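Local coordinates for uncharacterized protein (Bacteroides eggerthii, PDB 4FTD) that is of unknown function, pairs a six-bladed beta-propeller with an immunoglobulin-like domain and may take part in carbohydrate metabolism, at residues A[128-140]-A[150-163]. Sequence-based numbering, arbitrary orientation.
Sequences NIYSDFATNYTRC and VVSRPTTPNFHTPH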
loop_
_atom_site.group_PDB
_atom_site.type_symbol
_atom_site.label_atom_id
_atom_site.label_comp_id
_atom_site.label_asym_id
_atom_site.label_seq_id
_atom_site.Cartn_x
_atom_site.Cartn_y
_atom_site.Cartn_z
ATOM N N ASN A 128 -13.651 12.637 -11.940
ATOM C CA ASN A 128 -14.682 12.339 -10.964
ATOM C C ASN A 128 -14.359 12.920 -9.564
ATOM O O ASN A 128 -14.799 12.350 -8.549
ATOM C CB ASN A 128 -14.926 10.827 -10.907
ATOM C CG ASN A 128 -16.250 10.465 -10.210
ATOM O OD1 ASN A 128 -17.289 11.109 -10.435
ATOM N ND2 ASN A 128 -16.212 9.460 -9.341
ATOM N N ILE A 129 -13.586 14.018 -9.515
ATOM C CA ILE A 129 -13.116 14.640 -8.260
ATOM C C ILE A 129 -14.248 14.820 -7.234
ATOM O O ILE A 129 -15.271 15.377 -7.562
ATOM C CB ILE A 129 -12.411 16.013 -8.530
ATOM C CG1 ILE A 129 -11.761 16.553 -7.240
ATOM C CG2 ILE A 129 -13.368 17.013 -9.203
ATOM C CD1 ILE A 129 -10.943 17.815 -7.422
ATOM N N TYR A 130 -14.093 14.292 -6.013
ATOM C CA TYR A 130 -15.086 14.480 -4.953
ATOM C C TYR A 130 -15.273 15.998 -4.742
ATOM O O TYR A 130 -14.296 16.718 -4.566
ATOM C CB TYR A 130 -14.661 13.770 -3.658
ATOM C CG TYR A 130 -15.745 13.813 -2.645
ATOM C CD1 TYR A 130 -16.886 13.058 -2.806
ATOM C CD2 TYR A 130 -15.654 14.647 -1.511
ATOM C CE1 TYR A 130 -17.919 13.123 -1.888
ATOM C CE2 TYR A 130 -16.713 14.739 -0.610
ATOM C CZ TYR A 130 -17.814 13.951 -0.780
ATOM O OH TYR A 130 -18.830 14.034 0.108
ATOM N N SER A 131 -16.515 16.484 -4.797
ATOM C CA SER A 131 -16.787 17.941 -4.931
ATOM C C SER A 131 -16.157 18.776 -3.814
ATOM O O SER A 131 -15.594 19.831 -4.073
ATOM C CB SER A 131 -18.313 18.230 -5.022
ATOM O OG SER A 131 -18.911 17.756 -3.821
ATOM N N ASP A 132 -16.198 18.281 -2.583
ATOM C CA ASP A 132 -15.529 19.010 -1.446
ATOM C C ASP A 132 -14.033 19.145 -1.566
ATOM O O ASP A 132 -13.449 20.121 -1.109
ATOM C CB ASP A 132 -15.909 18.420 -0.112
ATOM C CG ASP A 132 -17.389 18.549 0.156
ATOM O OD1 ASP A 132 -18.016 19.561 -0.213
ATOM O OD2 ASP A 132 -17.941 17.613 0.744
ATOM N N PHE A 133 -13.431 18.197 -2.267
ATOM C CA PHE A 133 -12.023 18.261 -2.615
ATOM C C PHE A 133 -11.642 19.129 -3.804
ATOM O O PHE A 133 -10.492 19.122 -4.183
ATOM C CB PHE A 133 -11.431 16.839 -2.807
ATOM C CG PHE A 133 -11.078 16.186 -1.532
ATOM C CD1 PHE A 133 -9.996 16.638 -0.839
ATOM C CD2 PHE A 133 -11.809 15.119 -1.044
ATOM C CE1 PHE A 133 -9.642 16.082 0.355
ATOM C CE2 PHE A 133 -11.475 14.544 0.154
ATOM C CZ PHE A 133 -10.378 15.029 0.856
ATOM N N ALA A 134 -12.577 19.852 -4.382
ATOM C CA ALA A 134 -12.269 20.752 -5.455
ATOM C C ALA A 134 -11.806 22.090 -4.915
ATOM O O ALA A 134 -11.385 22.890 -5.690
ATOM C CB ALA A 134 -13.460 20.931 -6.374
ATOM N N THR A 135 -11.860 22.348 -3.610
ATOM C CA THR A 135 -11.377 23.643 -3.043
ATOM C C THR A 135 -10.413 23.382 -1.950
ATOM O O THR A 135 -10.319 22.277 -1.473
ATOM C CB THR A 135 -12.507 24.550 -2.505
ATOM O OG1 THR A 135 -12.891 24.173 -1.178
ATOM C CG2 THR A 135 -13.731 24.519 -3.433
ATOM N N ASN A 136 -9.711 24.411 -1.508
ATOM C CA ASN A 136 -8.807 24.228 -0.385
ATOM C C ASN A 136 -9.515 24.295 0.971
ATOM O O ASN A 136 -8.880 24.399 1.999
ATOM C CB ASN A 136 -7.620 25.156 -0.498
ATOM C CG ASN A 136 -7.972 26.590 -0.310
ATOM O OD1 ASN A 136 -9.114 26.947 -0.008
ATOM N ND2 ASN A 136 -6.973 27.439 -0.459
ATOM N N TYR A 137 -10.844 24.276 0.974
ATOM C CA TYR A 137 -11.596 24.157 2.247
ATOM C C TYR A 137 -11.653 22.728 2.779
ATOM O O TYR A 137 -12.108 22.507 3.871
ATOM C CB TYR A 137 -12.996 24.799 2.129
ATOM C CG TYR A 137 -12.877 26.289 2.279
ATOM C CD1 TYR A 137 -12.354 27.050 1.246
ATOM C CD2 TYR A 137 -13.206 26.929 3.463
ATOM C CE1 TYR A 137 -12.207 28.425 1.368
ATOM C CE2 TYR A 137 -13.052 28.308 3.607
ATOM C CZ TYR A 137 -12.531 29.047 2.558
ATOM O OH TYR A 137 -12.393 30.423 2.638
ATOM N N THR A 138 -11.170 21.764 2.010
ATOM C CA THR A 138 -11.015 20.383 2.492
ATOM C C THR A 138 -9.584 19.987 2.187
ATOM O O THR A 138 -9.182 19.971 1.034
ATOM C CB THR A 138 -11.946 19.387 1.736
ATOM O OG1 THR A 138 -13.309 19.730 1.935
ATOM C CG2 THR A 138 -11.694 17.942 2.206
ATOM N N ARG A 139 -8.821 19.685 3.225
ATOM C CA ARG A 139 -7.373 19.370 3.105
ATOM C C ARG A 139 -7.007 17.998 3.617
ATOM O O ARG A 139 -5.840 17.600 3.632
ATOM C CB ARG A 139 -6.573 20.427 3.850
ATOM C CG ARG A 139 -6.807 21.796 3.279
ATOM C CD ARG A 139 -5.918 22.858 3.901
ATOM N NE ARG A 139 -6.325 24.158 3.332
ATOM C CZ ARG A 139 -5.668 25.299 3.532
ATOM N NH1 ARG A 139 -4.574 25.319 4.245
ATOM N NH2 ARG A 139 -6.115 26.428 3.027
ATOM N N CYS A 140 -8.014 17.219 3.986
ATOM C CA CYS A 140 -7.772 15.920 4.544
ATOM C C CYS A 140 -8.929 14.960 4.360
ATOM O O CYS A 140 -10.073 15.324 4.561
ATOM C CB CYS A 140 -7.549 16.057 6.028
ATOM S SG CYS A 140 -6.920 14.602 6.926
ATOM N N VAL A 150 -14.121 12.714 5.204
ATOM C CA VAL A 150 -13.804 13.908 4.452
ATOM C C VAL A 150 -13.878 15.075 5.428
ATOM O O VAL A 150 -14.921 15.288 6.041
ATOM C CB VAL A 150 -14.770 14.136 3.296
ATOM C CG1 VAL A 150 -14.337 15.403 2.577
ATOM C CG2 VAL A 150 -14.770 12.897 2.397
ATOM N N VAL A 151 -12.739 15.767 5.660
ATOM C CA VAL A 151 -12.692 16.808 6.701
ATOM C C VAL A 151 -12.975 18.121 5.975
ATOM O O VAL A 151 -12.108 18.948 5.761
ATOM C CB VAL A 151 -11.366 16.838 7.495
ATOM C CG1 VAL A 151 -11.462 17.868 8.630
ATOM C CG2 VAL A 151 -11.036 15.443 7.997
ATOM N N SER A 152 -14.230 18.284 5.587
ATOM C CA SER A 152 -14.630 19.461 4.856
ATOM C C SER A 152 -15.052 20.612 5.783
ATOM O O SER A 152 -15.766 20.416 6.735
ATOM C CB SER A 152 -15.791 19.139 3.902
ATOM O OG SER A 152 -16.845 18.514 4.594
ATOM N N ARG A 153 -14.493 21.788 5.527
ATOM C CA ARG A 153 -14.947 23.002 6.172
ATOM C C ARG A 153 -16.026 23.558 5.212
ATOM O O ARG A 153 -15.876 23.488 4.001
ATOM C CB ARG A 153 -13.817 24.010 6.311
ATOM C CG ARG A 153 -12.838 23.673 7.437
ATOM C CD ARG A 153 -11.866 24.827 7.596
ATOM N NE ARG A 153 -10.907 24.751 6.501
ATOM C CZ ARG A 153 -10.400 25.781 5.810
ATOM N NH1 ARG A 153 -10.775 27.036 6.019
ATOM N NH2 ARG A 153 -9.531 25.530 4.839
ATOM N N PRO A 154 -17.114 24.082 5.770
ATOM C CA PRO A 154 -18.242 24.457 4.935
ATOM C C PRO A 154 -17.969 25.672 4.036
ATOM O O PRO A 154 -17.549 26.694 4.512
ATOM C CB PRO A 154 -19.348 24.760 5.927
ATOM C CG PRO A 154 -18.683 24.943 7.256
ATOM C CD PRO A 154 -17.400 24.192 7.205
ATOM N N THR A 155 -18.291 25.569 2.763
ATOM C CA THR A 155 -18.037 26.665 1.844
ATOM C C THR A 155 -18.978 26.558 0.665
ATOM O O THR A 155 -19.590 25.499 0.449
ATOM C CB THR A 155 -16.519 26.713 1.431
ATOM O OG1 THR A 155 -16.307 27.942 0.801
ATOM C CG2 THR A 155 -16.102 25.619 0.470
ATOM N N THR A 156 -19.148 27.661 -0.065
ATOM C CA THR A 156 -20.053 27.655 -1.202
ATOM C C THR A 156 -19.623 26.592 -2.222
ATOM O O THR A 156 -18.432 26.316 -2.321
ATOM C CB THR A 156 -20.156 29.032 -1.853
ATOM O OG1 THR A 156 -21.229 28.990 -2.791
ATOM C CG2 THR A 156 -18.792 29.435 -2.566
ATOM N N PRO A 157 -20.572 25.887 -2.868
ATOM C CA PRO A 157 -22.032 25.923 -2.705
ATOM C C PRO A 157 -22.602 24.785 -1.829
ATOM O O PRO A 157 -23.792 24.823 -1.535
ATOM C CB PRO A 157 -22.511 25.739 -4.153
ATOM C CG PRO A 157 -21.542 24.696 -4.694
ATOM C CD PRO A 157 -20.219 24.937 -3.948
ATOM N N ASN A 158 -21.764 23.832 -1.368
ATOM C CA ASN A 158 -22.191 22.655 -0.597
ATOM C C ASN A 158 -22.449 22.974 0.904
ATOM O O ASN A 158 -23.373 22.426 1.530
ATOM C CB ASN A 158 -21.085 21.550 -0.612
ATOM C CG ASN A 158 -20.761 20.986 -2.019
ATOM O OD1 ASN A 158 -21.512 21.181 -2.943
ATOM N ND2 ASN A 158 -19.625 20.238 -2.150
ATOM N N PHE A 159 -21.596 23.806 1.499
ATOM C CA PHE A 159 -21.614 24.033 2.948
ATOM C C PHE A 159 -21.662 22.713 3.725
ATOM O O PHE A 159 -22.460 22.548 4.677
ATOM C CB PHE A 159 -22.735 25.024 3.329
ATOM C CG PHE A 159 -22.535 26.392 2.727
ATOM C CD1 PHE A 159 -21.654 27.290 3.316
ATOM C CD2 PHE A 159 -23.141 26.743 1.521
ATOM C CE1 PHE A 159 -21.422 28.539 2.753
ATOM C CE2 PHE A 159 -22.959 28.006 0.982
ATOM C CZ PHE A 159 -22.102 28.905 1.587
ATOM N N HIS A 160 -20.739 21.817 3.363
ATOM C CA HIS A 160 -20.571 20.509 4.060
ATOM C C HIS A 160 -19.615 20.646 5.240
ATOM O O HIS A 160 -18.547 21.225 5.104
ATOM C CB HIS A 160 -19.996 19.408 3.125
ATOM C CG HIS A 160 -20.958 18.923 2.078
ATOM N ND1 HIS A 160 -20.560 18.192 0.973
ATOM C CD2 HIS A 160 -22.302 19.066 1.973
ATOM C CE1 HIS A 160 -21.619 17.915 0.230
ATOM N NE2 HIS A 160 -22.686 18.441 0.808
ATOM N N THR A 161 -20.052 20.150 6.385
ATOM C CA THR A 161 -19.177 19.966 7.575
ATOM C C THR A 161 -18.589 18.535 7.473
ATOM O O THR A 161 -18.917 17.764 6.570
ATOM C CB THR A 161 -19.978 20.256 8.847
ATOM O OG1 THR A 161 -21.125 19.431 8.836
ATOM C CG2 THR A 161 -20.434 21.768 8.947
ATOM N N PRO A 162 -17.638 18.177 8.363
ATOM C CA PRO A 162 -16.956 16.886 8.225
ATOM C C PRO A 162 -17.898 15.681 8.235
ATOM O O PRO A 162 -18.885 15.651 8.993
ATOM C CB PRO A 162 -15.996 16.875 9.425
ATOM C CG PRO A 162 -15.721 18.351 9.661
ATOM C CD PRO A 162 -17.053 19.020 9.397
ATOM N N HIS A 163 -17.624 14.731 7.351
ATOM C CA HIS A 163 -18.523 13.662 7.135
ATOM C C HIS A 163 -17.843 12.381 6.701
ATOM O O HIS A 163 -16.704 12.380 6.321
ATOM C CB HIS A 163 -19.579 14.067 6.093
ATOM C CG HIS A 163 -19.009 14.493 4.775
ATOM N ND1 HIS A 163 -18.450 15.747 4.592
ATOM C CD2 HIS A 163 -18.957 13.860 3.562
ATOM C CE1 HIS A 163 -18.097 15.866 3.308
ATOM N NE2 HIS A 163 -18.360 14.727 2.669
HETATM O O HOH W 1 -8.794 27.388 2.924
HETATM O O HOH W 2 -9.248 22.658 5.629
HETATM O O HOH W 3 -15.001 21.947 1.855
HETATM O O HOH W 4 -9.638 19.950 5.926
#
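Asp132 binds Asn158 and His160 where two loops meet beside the antiparallel hairpin of strands 138-143 and 147-152, in one blade of the beta-propeller. Its two oxygens are used differently. OD2 accepts from His160 ND1 (2.7 Å) through its syn lone pair, in the plane of the imidazole. OD1 takes Asn158 ND2 at 2.6 Å from above the carboxylate plane. The same ND2 reaches Ser131 OG. Replacing Asp132 by an alanine would probably leave His160 ND1 without its acceptor and cost the Asn158 amide its straighter bond. Nearby, Tyr130 OH and His163 NE2 share a hydrogen bond of 2.7 Å. His163 ND1 donates to Thr161 O, close to the ring plane, which limits rotation of the imidazole.

Val151 N to Cys140 O joins the strands, and Arg153 N to Tyr137 O continues the pairing just beyond their ends. Val150 puts CG1 against Thr138 CG2 and Phe133 CE2, and CG2 against Tyr130 CE2.

At the other end Tyr137 is sandwiched. Thr155 CB lies over one ring face, and the Arg153 guanidinium lies flat on the opposite face, planes 25° apart. The bend of Arg153 at chi3 (-76°) brings it there. Tyr190, outside the two segments, makes a further cation-pi contact with Arg153. Water 1 accepts from Arg153 NH2 at 2.8 Å, in the guanidinium plane.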